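Local coordinates for protein 11S globulin subunit beta (Cucurbita maxima, PDB 2E9Q) that stores nitrogen and carbon in pumpkin seed as an 11S globulin, a nutrient reservoir whose mature form is a hexamer, at residues E42-T48 with R239-Q244; K85-Q91 with E133-V139; F177-P183 with S206-F210; K287-G291 with I306-N310. All blocks are in the same frame, centred on the assembly; numbering follows the deposited sequence.

Overall arrangement
The four contacts run through one bicupin chain, from a subunit-facing end to the junction of its two cupin domains. Interactions 1 and 3 touch at that end, their centres about 13 Å apart: R241 and D240 of interaction 1 pack on Y178, R182 and P183 of interaction 3. Both also touch a second subunit. Interactions 2 and 4 form the other cluster, with centres about 9 Å apart, because strands 135-139 and 287-289 are neighbours in one sheet. Interactions 1 and 4 lie about 29 Å apart between centres. Interaction 4 is near the curated Mg(2+) site: the T308 side chain is about 5 Å from that of R447.

Interaction 1 (E42-T48 with R239-Q244); sequences EAEAGFT and RDRIVQ. Unlike the reference sequence in segment 42-48: G46 (reference Ile).
Two backbone hydrogen bonds and one side-chain acceptor fix this contact. E44 N donates to R239 O at 3.1 Å. A45 N donates to I242 O at 3.0 Å. The carboxylate of E44, with chi1 and chi2 both t, reaches back so that OE2 accepts from Q244 N at 2.8 Å. One water donates to E44 OE2 (2.8 Å) and Q244 O (2.9 Å), and accepts from R239 NH2 (2.6 Å). R239 makes its salt bridge with D237 and donates from NH2 to N427 O of a second subunit. D240, at positive phi (68°), uses OD1 to accept from R241 N at 2.8 Å and to form a salt bridge with R241 NE at 2.9 Å. R241 also salt-bridges E187, and D240 OD2 accepts from E184 N.

I242 (chi1 m, chi2 t) fills the apolar centre. Its CB lies 3.6 Å from A43 CB, and its CG2 3.9 Å from A45 CB. G46 differs from the reference Ile; its phi/psi of 165/-159 suit glycine. A43 N donates to G46 O at 2.7 Å, closing the turn. Nearest CA pairs are A43-D240 (5.1 Å), E44-R239 (4.8 Å) and A45-V243 (5.1 Å). Strands 46-48 and 242-244 run at 175°, with axes 7.4 Å apart. They belong to different sheets: a hairpin turn of one packs on an edge strand of the other, as where the two sheets of a cupin jelly-roll beta-barrel meet.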
loop_
_atom_site.group_PDB
_atom_site.type_symbol
_atom_site.label_atom_id
_atom_site.label_comp_id
_atom_site.label_asym_id
_atom_site.label_seq_id
_atom_site.Cartn_x
_atom_site.Cartn_y
_atom_site.Cartn_z
ATOM N N GLU A 42 28.827 -6.483 -20.953
ATOM C CA GLU A 42 29.703 -7.636 -21.097
ATOM C C GLU A 42 30.581 -7.791 -19.862
ATOM O O GLU A 42 31.107 -6.819 -19.327
ATOM C CB GLU A 42 30.574 -7.463 -22.352
ATOM C CG GLU A 42 29.785 -7.438 -23.665
ATOM C CD GLU A 42 29.319 -8.817 -24.098
ATOM O OE1 GLU A 42 28.341 -8.902 -24.879
ATOM O OE2 GLU A 42 29.944 -9.814 -23.660
ATOM N N ALA A 43 30.731 -9.019 -19.401
ATOM C CA ALA A 43 31.562 -9.264 -18.236
ATOM C C ALA A 43 32.640 -10.277 -18.599
ATOM O O ALA A 43 32.615 -10.863 -19.680
ATOM C CB ALA A 43 30.707 -9.790 -17.073
ATOM N N GLU A 44 33.581 -10.476 -17.690
ATOM C CA GLU A 44 34.658 -11.420 -17.915
ATOM C C GLU A 44 34.139 -12.818 -18.207
ATOM O O GLU A 44 34.630 -13.480 -19.121
ATOM C CB GLU A 44 35.590 -11.451 -16.700
ATOM C CG GLU A 44 36.700 -12.497 -16.790
ATOM C CD GLU A 44 37.621 -12.472 -15.581
ATOM O OE1 GLU A 44 38.787 -12.044 -15.718
ATOM O OE2 GLU A 44 37.173 -12.873 -14.485
ATOM N N ALA A 45 33.129 -13.263 -17.464
ATOM C CA ALA A 45 32.606 -14.613 -17.659
ATOM C C ALA A 45 31.164 -14.726 -18.129
ATOM O O ALA A 45 30.522 -15.751 -17.924
ATOM C CB ALA A 45 32.792 -15.418 -16.378
ATOM N N GLY A 46 30.655 -13.685 -18.773
ATOM C CA GLY A 46 29.287 -13.728 -19.252
ATOM C C GLY A 46 28.818 -12.339 -19.608
ATOM O O GLY A 46 29.638 -11.452 -19.838
ATOM N N PHE A 47 27.508 -12.137 -19.647
ATOM C CA PHE A 47 26.976 -10.824 -19.979
ATOM C C PHE A 47 25.548 -10.645 -19.479
ATOM O O PHE A 47 24.802 -11.607 -19.326
ATOM C CB PHE A 47 27.057 -10.590 -21.502
ATOM C CG PHE A 47 26.299 -11.597 -22.317
ATOM C CD1 PHE A 47 24.954 -11.405 -22.607
ATOM C CD2 PHE A 47 26.934 -12.735 -22.802
ATOM C CE1 PHE A 47 24.243 -12.328 -23.368
ATOM C CE2 PHE A 47 26.239 -13.674 -23.567
ATOM C CZ PHE A 47 24.886 -13.470 -23.853
ATOM N N THR A 48 25.183 -9.394 -19.240
ATOM C CA THR A 48 23.872 -9.037 -18.726
ATOM C C THR A 48 23.071 -8.174 -19.690
ATOM O O THR A 48 23.550 -7.144 -20.171
ATOM C CB THR A 48 24.026 -8.262 -17.414
ATOM O OG1 THR A 48 24.719 -9.083 -16.470
ATOM C CG2 THR A 48 22.661 -7.836 -16.865
ATOM N N ARG A 239 36.533 -6.602 -14.630
ATOM C CA ARG A 239 35.717 -7.782 -14.927
ATOM C C ARG A 239 34.211 -7.578 -14.926
ATOM O O ARG A 239 33.466 -8.429 -15.408
ATOM C CB ARG A 239 36.041 -8.894 -13.927
ATOM C CG ARG A 239 37.465 -9.411 -13.976
ATOM C CD ARG A 239 37.673 -10.432 -12.874
ATOM N NE ARG A 239 37.442 -9.809 -11.582
ATOM C CZ ARG A 239 37.281 -10.475 -10.447
ATOM N NH1 ARG A 239 37.075 -9.811 -9.321
ATOM N NH2 ARG A 239 37.323 -11.800 -10.443
ATOM N N ASP A 240 33.770 -6.451 -14.383
ATOM C CA ASP A 240 32.350 -6.139 -14.262
ATOM C C ASP A 240 31.684 -7.095 -13.251
ATOM O O ASP A 240 32.339 -7.552 -12.319
ATOM C CB ASP A 240 31.645 -6.192 -15.614
ATOM C CG ASP A 240 30.339 -5.401 -15.613
ATOM O OD1 ASP A 240 29.251 -6.017 -15.594
ATOM O OD2 ASP A 240 30.405 -4.151 -15.614
ATOM N N ARG A 241 30.413 -7.424 -13.448
ATOM C CA ARG A 241 29.678 -8.251 -12.488
ATOM C C ARG A 241 29.743 -9.788 -12.531
ATOM O O ARG A 241 29.382 -10.446 -11.546
ATOM C CB ARG A 241 28.211 -7.822 -12.505
ATOM C CG ARG A 241 27.368 -8.492 -13.571
ATOM C CD ARG A 241 26.161 -7.622 -13.906
ATOM N NE ARG A 241 26.593 -6.382 -14.541
ATOM C CZ ARG A 241 26.222 -5.167 -14.154
ATOM N NH1 ARG A 241 25.400 -5.033 -13.124
ATOM N NH2 ARG A 241 26.688 -4.088 -14.785
ATOM N N ILE A 242 30.162 -10.366 -13.656
ATOM C CA ILE A 242 30.255 -11.818 -13.758
ATOM C C ILE A 242 31.737 -12.166 -13.932
ATOM O O ILE A 242 32.332 -11.863 -14.968
ATOM C CB ILE A 242 29.432 -12.340 -14.955
ATOM C CG1 ILE A 242 27.983 -11.842 -14.852
ATOM C CG2 ILE A 242 29.448 -13.860 -14.982
ATOM C CD1 ILE A 242 27.116 -12.205 -16.049
ATOM N N VAL A 243 32.334 -12.792 -12.920
ATOM C CA VAL A 243 33.757 -13.113 -12.968
ATOM C C VAL A 243 34.158 -14.587 -13.118
ATOM O O VAL A 243 33.401 -15.504 -12.800
ATOM C CB VAL A 243 34.464 -12.553 -11.725
ATOM C CG1 VAL A 243 34.149 -11.071 -11.575
ATOM C CG2 VAL A 243 34.019 -13.317 -10.484
ATOM N N GLN A 244 35.371 -14.798 -13.617
ATOM C CA GLN A 244 35.904 -16.142 -13.798
ATOM C C GLN A 244 36.486 -16.564 -12.454
ATOM O O GLN A 244 37.292 -15.839 -11.873
ATOM C CB GLN A 244 37.019 -16.129 -14.848
ATOM C CG GLN A 244 37.413 -17.503 -15.369
ATOM C CD GLN A 244 36.447 -18.013 -16.423
ATOM O OE1 GLN A 244 36.576 -19.136 -16.921
ATOM N NE2 GLN A 244 35.472 -17.178 -16.780
HETATM O O HOH W 1 38.667 -13.344 -12.109
#

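Interaction 2 (K85-Q91 with E133-V139); sequences KLIFVAQ and EGDLLVV
Leucine, isoleucine, valine and phenylalanine side chains make up the centre of this strand pair. L86, F88, L136 and V138 share one face. There L86 CG meets L136 CD1 at 3.5 Å, and L86 CD1 meets V138 CG2 at 3.7 Å. L86 has off-well chi angles (-111° and 28°); F88 is t and L136 is t, m. L86 and F88 on this face pack on F399, and F88 also on I397, of strand 393-400, in the second cupin domain. K85, I87, L137 and V139 lie on the other face, the end of K85 leading away, with I87 CB 4.2 Å from L137 CB and I87 CD1 4.1 Å from V139 CG2. V89 CG2 extends the apolar contact to L137 CD1 at 4.0 Å.

Strands 85-91 and 135-139 are antiparallel at 155°, with axes 4.5 Å apart. K85-V139 and I87-L137 are hydrogen-bonded pairs; L86-V138 and F88-L136 are non-hydrogen-bonded. The bonds are K85 N to V139 O 2.8 Å, V139 N to K85 O 2.9 Å, I87 N to L137 O 2.9 Å and L137 N to I87 O 2.8 Å. Further along, V89 N donates to D135 O and G134 N to V89 O, both at 2.9 Å.

At the polar edge, E133 CG lies 3.3 Å from A90 O, and Q91 NE2 bonds to D154 O. A90 and Q91 both face V156, a classic beta bulge. These are neighbouring antiparallel strands of the N-terminal cupin barrel.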
loop_
_atom_site.group_PDB
_atom_site.type_symbol
_atom_site.label_atom_id
_atom_site.label_comp_id
_atom_site.label_asym_id
_atom_site.label_seq_id
_atom_site.Cartn_x
_atom_site.Cartn_y
_atom_site.Cartn_z
ATOM N N LYS A 85 12.842 -10.040 -6.106
ATOM C CA LYS A 85 13.076 -10.664 -7.395
ATOM C C LYS A 85 12.741 -12.139 -7.446
ATOM O O LYS A 85 12.811 -12.863 -6.443
ATOM C CB LYS A 85 14.551 -10.529 -7.797
ATOM C CG LYS A 85 15.038 -9.125 -8.089
ATOM C CD LYS A 85 16.557 -9.131 -8.213
ATOM C CE LYS A 85 17.104 -7.754 -8.546
ATOM N NZ LYS A 85 18.567 -7.803 -8.836
ATOM N N LEU A 86 12.388 -12.572 -8.642
ATOM C CA LEU A 86 12.116 -13.952 -8.925
ATOM C C LEU A 86 13.106 -14.175 -10.053
ATOM O O LEU A 86 13.346 -13.273 -10.866
ATOM C CB LEU A 86 10.685 -14.139 -9.405
ATOM C CG LEU A 86 9.728 -14.879 -8.474
ATOM C CD1 LEU A 86 10.102 -14.733 -7.012
ATOM C CD2 LEU A 86 8.347 -14.362 -8.750
ATOM N N ILE A 87 13.697 -15.360 -10.093
ATOM C CA ILE A 87 14.680 -15.673 -11.114
ATOM C C ILE A 87 14.396 -17.039 -11.673
ATOM O O ILE A 87 14.471 -18.038 -10.952
ATOM C CB ILE A 87 16.089 -15.669 -10.524
ATOM C CG1 ILE A 87 16.433 -14.265 -10.040
ATOM C CG2 ILE A 87 17.081 -16.172 -11.546
ATOM C CD1 ILE A 87 17.834 -14.118 -9.472
ATOM N N PHE A 88 14.048 -17.091 -12.951
ATOM C CA PHE A 88 13.777 -18.367 -13.574
ATOM C C PHE A 88 15.048 -18.860 -14.241
ATOM O O PHE A 88 15.658 -18.136 -15.026
ATOM C CB PHE A 88 12.674 -18.247 -14.614
ATOM C CG PHE A 88 12.353 -19.540 -15.299
ATOM C CD1 PHE A 88 11.689 -20.557 -14.620
ATOM C CD2 PHE A 88 12.712 -19.744 -16.627
ATOM C CE1 PHE A 88 11.381 -21.763 -15.252
ATOM C CE2 PHE A 88 12.411 -20.940 -17.268
ATOM C CZ PHE A 88 11.741 -21.955 -16.573
ATOM N N VAL A 89 15.447 -20.089 -13.911
ATOM C CA VAL A 89 16.645 -20.711 -14.478
ATOM C C VAL A 89 16.224 -21.347 -15.796
ATOM O O VAL A 89 15.673 -22.444 -15.824
ATOM C CB VAL A 89 17.214 -21.794 -13.520
ATOM C CG1 VAL A 89 18.410 -22.486 -14.151
ATOM C CG2 VAL A 89 17.616 -21.149 -12.201
ATOM N N ALA A 90 16.485 -20.641 -16.890
ATOM C CA ALA A 90 16.094 -21.104 -18.213
ATOM C C ALA A 90 17.012 -22.187 -18.759
ATOM O O ALA A 90 16.584 -23.018 -19.561
ATOM C CB ALA A 90 16.045 -19.914 -19.185
ATOM N N GLN A 91 18.270 -22.174 -18.330
ATOM C CA GLN A 91 19.237 -23.163 -18.797
ATOM C C GLN A 91 20.447 -23.281 -17.873
ATOM O O GLN A 91 20.940 -22.283 -17.344
ATOM C CB GLN A 91 19.712 -22.806 -20.213
ATOM C CG GLN A 91 20.772 -23.747 -20.779
ATOM C CD GLN A 91 21.409 -23.237 -22.079
ATOM O OE1 GLN A 91 20.758 -23.153 -23.120
ATOM N NE2 GLN A 91 22.685 -22.894 -22.009
ATOM N N GLU A 133 17.940 -26.085 -14.084
ATOM C CA GLU A 133 16.943 -25.652 -15.050
ATOM C C GLU A 133 15.509 -25.933 -14.624
ATOM O O GLU A 133 15.158 -27.059 -14.279
ATOM C CB GLU A 133 17.211 -26.317 -16.400
ATOM C CG GLU A 133 16.562 -25.612 -17.580
ATOM C CD GLU A 133 16.911 -26.257 -18.915
ATOM O OE1 GLU A 133 18.113 -26.516 -19.165
ATOM O OE2 GLU A 133 15.981 -26.499 -19.716
ATOM N N GLY A 134 14.676 -24.898 -14.656
ATOM C CA GLY A 134 13.291 -25.072 -14.278
ATOM C C GLY A 134 13.038 -24.531 -12.890
ATOM O O GLY A 134 11.891 -24.417 -12.448
ATOM N N ASP A 135 14.111 -24.211 -12.183
ATOM C CA ASP A 135 13.961 -23.650 -10.854
ATOM C C ASP A 135 13.551 -22.186 -10.929
ATOM O O ASP A 135 14.021 -21.423 -11.785
ATOM C CB ASP A 135 15.265 -23.750 -10.047
ATOM C CG ASP A 135 15.528 -25.162 -9.521
ATOM O OD1 ASP A 135 14.571 -25.959 -9.438
ATOM O OD2 ASP A 135 16.694 -25.462 -9.187
ATOM N N LEU A 136 12.662 -21.815 -10.019
ATOM C CA LEU A 136 12.177 -20.460 -9.880
ATOM C C LEU A 136 12.766 -20.088 -8.526
ATOM O O LEU A 136 12.292 -20.563 -7.483
ATOM C CB LEU A 136 10.645 -20.455 -9.823
ATOM C CG LEU A 136 9.886 -19.124 -9.750
ATOM C CD1 LEU A 136 10.257 -18.385 -8.475
ATOM C CD2 LEU A 136 10.215 -18.270 -10.984
ATOM N N LEU A 137 13.812 -19.270 -8.543
ATOM C CA LEU A 137 14.474 -18.848 -7.321
ATOM C C LEU A 137 13.865 -17.549 -6.820
ATOM O O LEU A 137 13.386 -16.730 -7.605
ATOM C CB LEU A 137 15.974 -18.644 -7.577
ATOM C CG LEU A 137 16.634 -19.794 -8.351
ATOM C CD1 LEU A 137 18.124 -19.519 -8.585
ATOM C CD2 LEU A 137 16.454 -21.081 -7.558
ATOM N N VAL A 138 13.902 -17.356 -5.509
ATOM C CA VAL A 138 13.364 -16.151 -4.909
ATOM C C VAL A 138 14.488 -15.353 -4.257
ATOM O O VAL A 138 15.415 -15.923 -3.685
ATOM C CB VAL A 138 12.301 -16.503 -3.833
ATOM C CG1 VAL A 138 11.840 -15.237 -3.090
ATOM C CG2 VAL A 138 11.123 -17.203 -4.492
ATOM N N VAL A 139 14.408 -14.032 -4.359
ATOM C CA VAL A 139 15.394 -13.171 -3.734
ATOM C C VAL A 139 14.653 -11.973 -3.157
ATOM O O VAL A 139 14.302 -11.046 -3.884
ATOM C CB VAL A 139 16.453 -12.665 -4.738
ATOM C CG1 VAL A 139 17.501 -11.840 -4.006
ATOM C CG2 VAL A 139 17.107 -13.832 -5.446
#

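Interaction 3 (F177-P183 with S206-F210); sequences FYLAGRP and SGNIF
L179 lays its CD2 against I209 CD1 at 3.3 Å. L179 is m, t and I209 is p, t. I209 CG2 also meets F177 CB at 3.8 Å and lies at the edge of the F177 ring. The F210 ring turns its edge to the backbone, with CE1 3.2 Å from L179 O.

The chain leaves strand 176-178 at Y178 and bends through L179-P183, passing G181 at positive phi (75°). Segment 206-210 has no regular structure. Nearest CA pairs are Y178-N208 (4.9 Å) and R182-G207 (4.4 Å). Three direct hydrogen bonds join the segments. I209 N donates to Y178 O at 2.9 Å. N208 ND2 donates to G181 O at 2.8 Å, with N208 chi1 at p. S206 OG donates to P183 O at 2.8 Å. A water accepts from Y178 N at 3.0 Å and lies 3.0 Å from G207 O. N208 OD1 accepts a weak bond from F210 N at 2.9 Å. R182 packs its CG on S206 O at 3.3 Å, while its guanidinium makes a salt bridge with E238.

A second subunit covers this region: its Y429 bonds to L179 O through OH and packs on F210, and its V384 packs on I209. All three direct bonds end on backbone carbonyls; the donors are one backbone amide and two side chains. The contact therefore depends on main-chain shape as much as on side chains.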
loop_
_atom_site.group_PDB
_atom_site.type_symbol
_atom_site.label_atom_id
_atom_site.label_comp_id
_atom_site.label_asym_id
_atom_site.label_seq_id
_atom_site.Cartn_x
_atom_site.Cartn_y
_atom_site.Cartn_z
ATOM N N PHE A 177 22.991 -2.912 -5.204
ATOM C CA PHE A 177 24.200 -2.622 -4.429
ATOM C C PHE A 177 25.140 -3.830 -4.421
ATOM O O PHE A 177 24.857 -4.844 -3.771
ATOM C CB PHE A 177 23.836 -2.269 -2.973
ATOM C CG PHE A 177 22.872 -1.119 -2.837
ATOM C CD1 PHE A 177 21.545 -1.251 -3.236
ATOM C CD2 PHE A 177 23.295 0.103 -2.329
ATOM C CE1 PHE A 177 20.650 -0.177 -3.133
ATOM C CE2 PHE A 177 22.403 1.186 -2.223
ATOM C CZ PHE A 177 21.083 1.039 -2.628
ATOM N N TYR A 178 26.259 -3.710 -5.126
ATOM C CA TYR A 178 27.239 -4.784 -5.207
ATOM C C TYR A 178 28.269 -4.707 -4.091
ATOM O O TYR A 178 28.755 -3.623 -3.754
ATOM C CB TYR A 178 27.956 -4.757 -6.570
ATOM C CG TYR A 178 27.161 -5.397 -7.678
ATOM C CD1 TYR A 178 26.262 -4.658 -8.456
ATOM C CD2 TYR A 178 27.267 -6.762 -7.918
ATOM C CE1 TYR A 178 25.486 -5.280 -9.447
ATOM C CE2 TYR A 178 26.503 -7.388 -8.894
ATOM C CZ TYR A 178 25.618 -6.651 -9.653
ATOM O OH TYR A 178 24.880 -7.322 -10.602
ATOM N N LEU A 179 28.600 -5.860 -3.516
ATOM C CA LEU A 179 29.585 -5.910 -2.439
ATOM C C LEU A 179 31.019 -5.969 -2.968
ATOM O O LEU A 179 31.957 -5.608 -2.261
ATOM C CB LEU A 179 29.340 -7.117 -1.533
ATOM C CG LEU A 179 27.967 -7.290 -0.864
ATOM C CD1 LEU A 179 28.122 -8.232 0.319
ATOM C CD2 LEU A 179 27.430 -5.964 -0.389
ATOM N N ALA A 180 31.191 -6.424 -4.208
ATOM C CA ALA A 180 32.530 -6.516 -4.795
ATOM C C ALA A 180 32.560 -6.176 -6.275
ATOM O O ALA A 180 31.519 -6.091 -6.926
ATOM C CB ALA A 180 33.093 -7.909 -4.592
ATOM N N GLY A 181 33.770 -5.997 -6.805
ATOM C CA GLY A 181 33.932 -5.686 -8.216
ATOM C C GLY A 181 33.584 -4.255 -8.571
ATOM O O GLY A 181 33.423 -3.408 -7.703
ATOM N N ARG A 182 33.474 -3.980 -9.863
ATOM C CA ARG A 182 33.142 -2.638 -10.315
ATOM C C ARG A 182 32.204 -2.759 -11.503
ATOM O O ARG A 182 32.624 -2.700 -12.658
ATOM C CB ARG A 182 34.408 -1.898 -10.715
ATOM C CG ARG A 182 34.259 -0.402 -10.761
ATOM C CD ARG A 182 35.530 0.193 -11.325
ATOM N NE ARG A 182 35.754 -0.259 -12.697
ATOM C CZ ARG A 182 36.942 -0.284 -13.292
ATOM N NH1 ARG A 182 37.048 -0.710 -14.546
ATOM N NH2 ARG A 182 38.028 0.105 -12.629
ATOM N N PRO A 183 30.910 -2.945 -11.227
ATOM C CA PRO A 183 29.894 -3.084 -12.268
ATOM C C PRO A 183 29.436 -1.737 -12.797
ATOM O O PRO A 183 29.365 -0.760 -12.054
ATOM C CB PRO A 183 28.778 -3.809 -11.540
ATOM C CG PRO A 183 28.808 -3.126 -10.199
ATOM C CD PRO A 183 30.301 -3.042 -9.884
ATOM N N SER A 206 30.933 4.386 -11.503
ATOM C CA SER A 206 30.180 3.491 -10.624
ATOM C C SER A 206 30.947 2.276 -10.116
ATOM O O SER A 206 31.528 1.521 -10.890
ATOM C CB SER A 206 28.902 3.022 -11.323
ATOM O OG SER A 206 29.195 2.067 -12.323
ATOM N N GLY A 207 30.922 2.086 -8.802
ATOM C CA GLY A 207 31.625 0.966 -8.210
ATOM C C GLY A 207 30.784 0.173 -7.229
ATOM O O GLY A 207 29.564 0.230 -7.261
ATOM N N ASN A 208 31.446 -0.582 -6.361
ATOM C CA ASN A 208 30.756 -1.389 -5.363
ATOM C C ASN A 208 30.534 -0.503 -4.136
ATOM O O ASN A 208 31.078 0.596 -4.067
ATOM C CB ASN A 208 31.600 -2.622 -5.014
ATOM C CG ASN A 208 32.964 -2.259 -4.457
ATOM O OD1 ASN A 208 33.080 -1.426 -3.552
ATOM N ND2 ASN A 208 34.005 -2.889 -4.989
ATOM N N ILE A 209 29.756 -0.970 -3.164
ATOM C CA ILE A 209 29.467 -0.150 -1.979
ATOM C C ILE A 209 30.656 0.316 -1.149
ATOM O O ILE A 209 30.555 1.308 -0.432
ATOM C CB ILE A 209 28.510 -0.864 -1.015
ATOM C CG1 ILE A 209 29.163 -2.159 -0.506
ATOM C CG2 ILE A 209 27.179 -1.108 -1.710
ATOM C CD1 ILE A 209 28.331 -2.924 0.487
ATOM N N PHE A 210 31.780 -0.386 -1.231
ATOM C CA PHE A 210 32.939 0.016 -0.442
ATOM C C PHE A 210 33.745 1.132 -1.084
ATOM O O PHE A 210 34.373 1.914 -0.381
ATOM C CB PHE A 210 33.845 -1.193 -0.167
ATOM C CG PHE A 210 33.171 -2.271 0.613
ATOM C CD1 PHE A 210 32.913 -3.506 0.039
ATOM C CD2 PHE A 210 32.714 -2.025 1.908
ATOM C CE1 PHE A 210 32.202 -4.484 0.736
ATOM C CE2 PHE A 210 32.000 -2.997 2.613
ATOM C CZ PHE A 210 31.743 -4.226 2.022
HETATM O O HOH W 2 26.972 -1.060 -6.364
#

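Interaction 4 (K287-G291 with I306-N310); sequences KQNIG and ISTAN
Strand 287-289 and the end of strand 304-309 face each other without backbone hydrogen bonds between them. The nearest CA pair is I290-S307, at 5.6 Å. I290 leaves the strand conformation at phi/psi -117/22, whereas S307, T308 and A309 remain extended. The one direct hydrogen bond runs from Q288 NE2 to T308 O, at 3.1 Å. Q288 is t at chi1 and chi2, so its amide reaches across the gap. Its OE1 lies 3.5 Å from A309 CB and accepts from T313 OG1. I290 (chi1 p, chi2 t) puts CG2 3.7 Å from A309 CB, while I290 O is 3.5 Å from S307 CB.

The contact joins sheets of the two cupin domains of a bicupin chain, as in the 11S globulins. Strand 287-289 is the outermost strand of the N-terminal sheet; Q288, and I290 just beyond it, bond to L136 and G134. Strand 304-309 lies between strands 298-300 and 323-329 of the C-terminal sheet, with S307 bonded to R326 and A309 to A324.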
loop_
_atom_site.group_PDB
_atom_site.type_symbol
_atom_site.label_atom_id
_atom_site.label_comp_id
_atom_site.label_asym_id
_atom_site.label_seq_id
_atom_site.Cartn_x
_atom_site.Cartn_y
_atom_site.Cartn_z
ATOM N N LYS A 287 12.987 -21.587 -3.259
ATOM C CA LYS A 287 12.878 -21.984 -4.639
ATOM C C LYS A 287 11.858 -23.081 -4.795
ATOM O O LYS A 287 11.460 -23.720 -3.817
ATOM C CB LYS A 287 14.224 -22.461 -5.191
ATOM C CG LYS A 287 14.711 -23.826 -4.718
ATOM C CD LYS A 287 15.883 -24.281 -5.600
ATOM C CE LYS A 287 16.503 -25.594 -5.140
ATOM N NZ LYS A 287 17.488 -25.396 -4.024
ATOM N N GLN A 288 11.437 -23.273 -6.044
ATOM C CA GLN A 288 10.476 -24.291 -6.440
ATOM C C GLN A 288 10.715 -24.549 -7.923
ATOM O O GLN A 288 10.803 -23.609 -8.719
ATOM C CB GLN A 288 9.039 -23.804 -6.237
ATOM C CG GLN A 288 7.976 -24.818 -6.687
ATOM C CD GLN A 288 6.554 -24.272 -6.631
ATOM O OE1 GLN A 288 6.241 -23.406 -5.819
ATOM N NE2 GLN A 288 5.683 -24.795 -7.489
ATOM N N ASN A 289 10.836 -25.813 -8.304
ATOM C CA ASN A 289 11.052 -26.124 -9.707
ATOM C C ASN A 289 9.696 -26.263 -10.366
ATOM O O ASN A 289 8.862 -27.058 -9.926
ATOM C CB ASN A 289 11.832 -27.427 -9.868
ATOM C CG ASN A 289 12.351 -27.614 -11.276
ATOM O OD1 ASN A 289 13.505 -27.309 -11.573
ATOM N ND2 ASN A 289 11.495 -28.097 -12.154
ATOM N N ILE A 290 9.467 -25.477 -11.412
ATOM C CA ILE A 290 8.199 -25.524 -12.123
ATOM C C ILE A 290 8.443 -25.980 -13.549
ATOM O O ILE A 290 7.639 -25.737 -14.448
ATOM C CB ILE A 290 7.494 -24.147 -12.101
ATOM C CG1 ILE A 290 8.464 -23.035 -12.509
ATOM C CG2 ILE A 290 6.955 -23.872 -10.710
ATOM C CD1 ILE A 290 7.852 -21.654 -12.417
ATOM N N GLY A 291 9.570 -26.662 -13.725
ATOM C CA GLY A 291 9.956 -27.192 -15.018
ATOM C C GLY A 291 9.283 -28.516 -15.343
ATOM O O GLY A 291 8.299 -28.908 -14.718
ATOM N N ILE A 306 0.601 -25.913 -17.804
ATOM C CA ILE A 306 1.015 -24.729 -17.055
ATOM C C ILE A 306 1.267 -25.124 -15.602
ATOM O O ILE A 306 0.402 -25.712 -14.954
ATOM C CB ILE A 306 -0.072 -23.638 -17.089
ATOM C CG1 ILE A 306 -0.323 -23.206 -18.538
ATOM C CG2 ILE A 306 0.326 -22.479 -16.188
ATOM C CD1 ILE A 306 -1.451 -22.199 -18.700
ATOM N N SER A 307 2.454 -24.797 -15.100
ATOM C CA SER A 307 2.831 -25.119 -13.728
ATOM C C SER A 307 2.905 -23.846 -12.907
ATOM O O SER A 307 3.572 -22.880 -13.301
ATOM C CB SER A 307 4.180 -25.823 -13.717
ATOM O OG SER A 307 4.104 -26.981 -14.513
ATOM N N THR A 308 2.241 -23.857 -11.756
ATOM C CA THR A 308 2.182 -22.684 -10.897
ATOM C C THR A 308 3.039 -22.714 -9.640
ATOM O O THR A 308 3.226 -23.754 -9.000
ATOM C CB THR A 308 0.741 -22.417 -10.442
ATOM O OG1 THR A 308 -0.132 -22.413 -11.579
ATOM C CG2 THR A 308 0.648 -21.079 -9.715
ATOM N N ALA A 309 3.550 -21.543 -9.291
ATOM C CA ALA A 309 4.345 -21.361 -8.097
ATOM C C ALA A 309 3.754 -20.133 -7.421
ATOM O O ALA A 309 3.988 -19.005 -7.857
ATOM C CB ALA A 309 5.799 -21.125 -8.456
ATOM N N ASN A 310 2.948 -20.352 -6.386
ATOM C CA ASN A 310 2.348 -19.243 -5.651
ATOM C C ASN A 310 2.609 -19.481 -4.168
ATOM O O ASN A 310 3.300 -20.432 -3.806
ATOM C CB ASN A 310 0.843 -19.127 -5.940
ATOM C CG ASN A 310 0.091 -20.438 -5.721
ATOM O OD1 ASN A 310 0.453 -21.245 -4.857
ATOM N ND2 ASN A 310 -0.971 -20.647 -6.495
#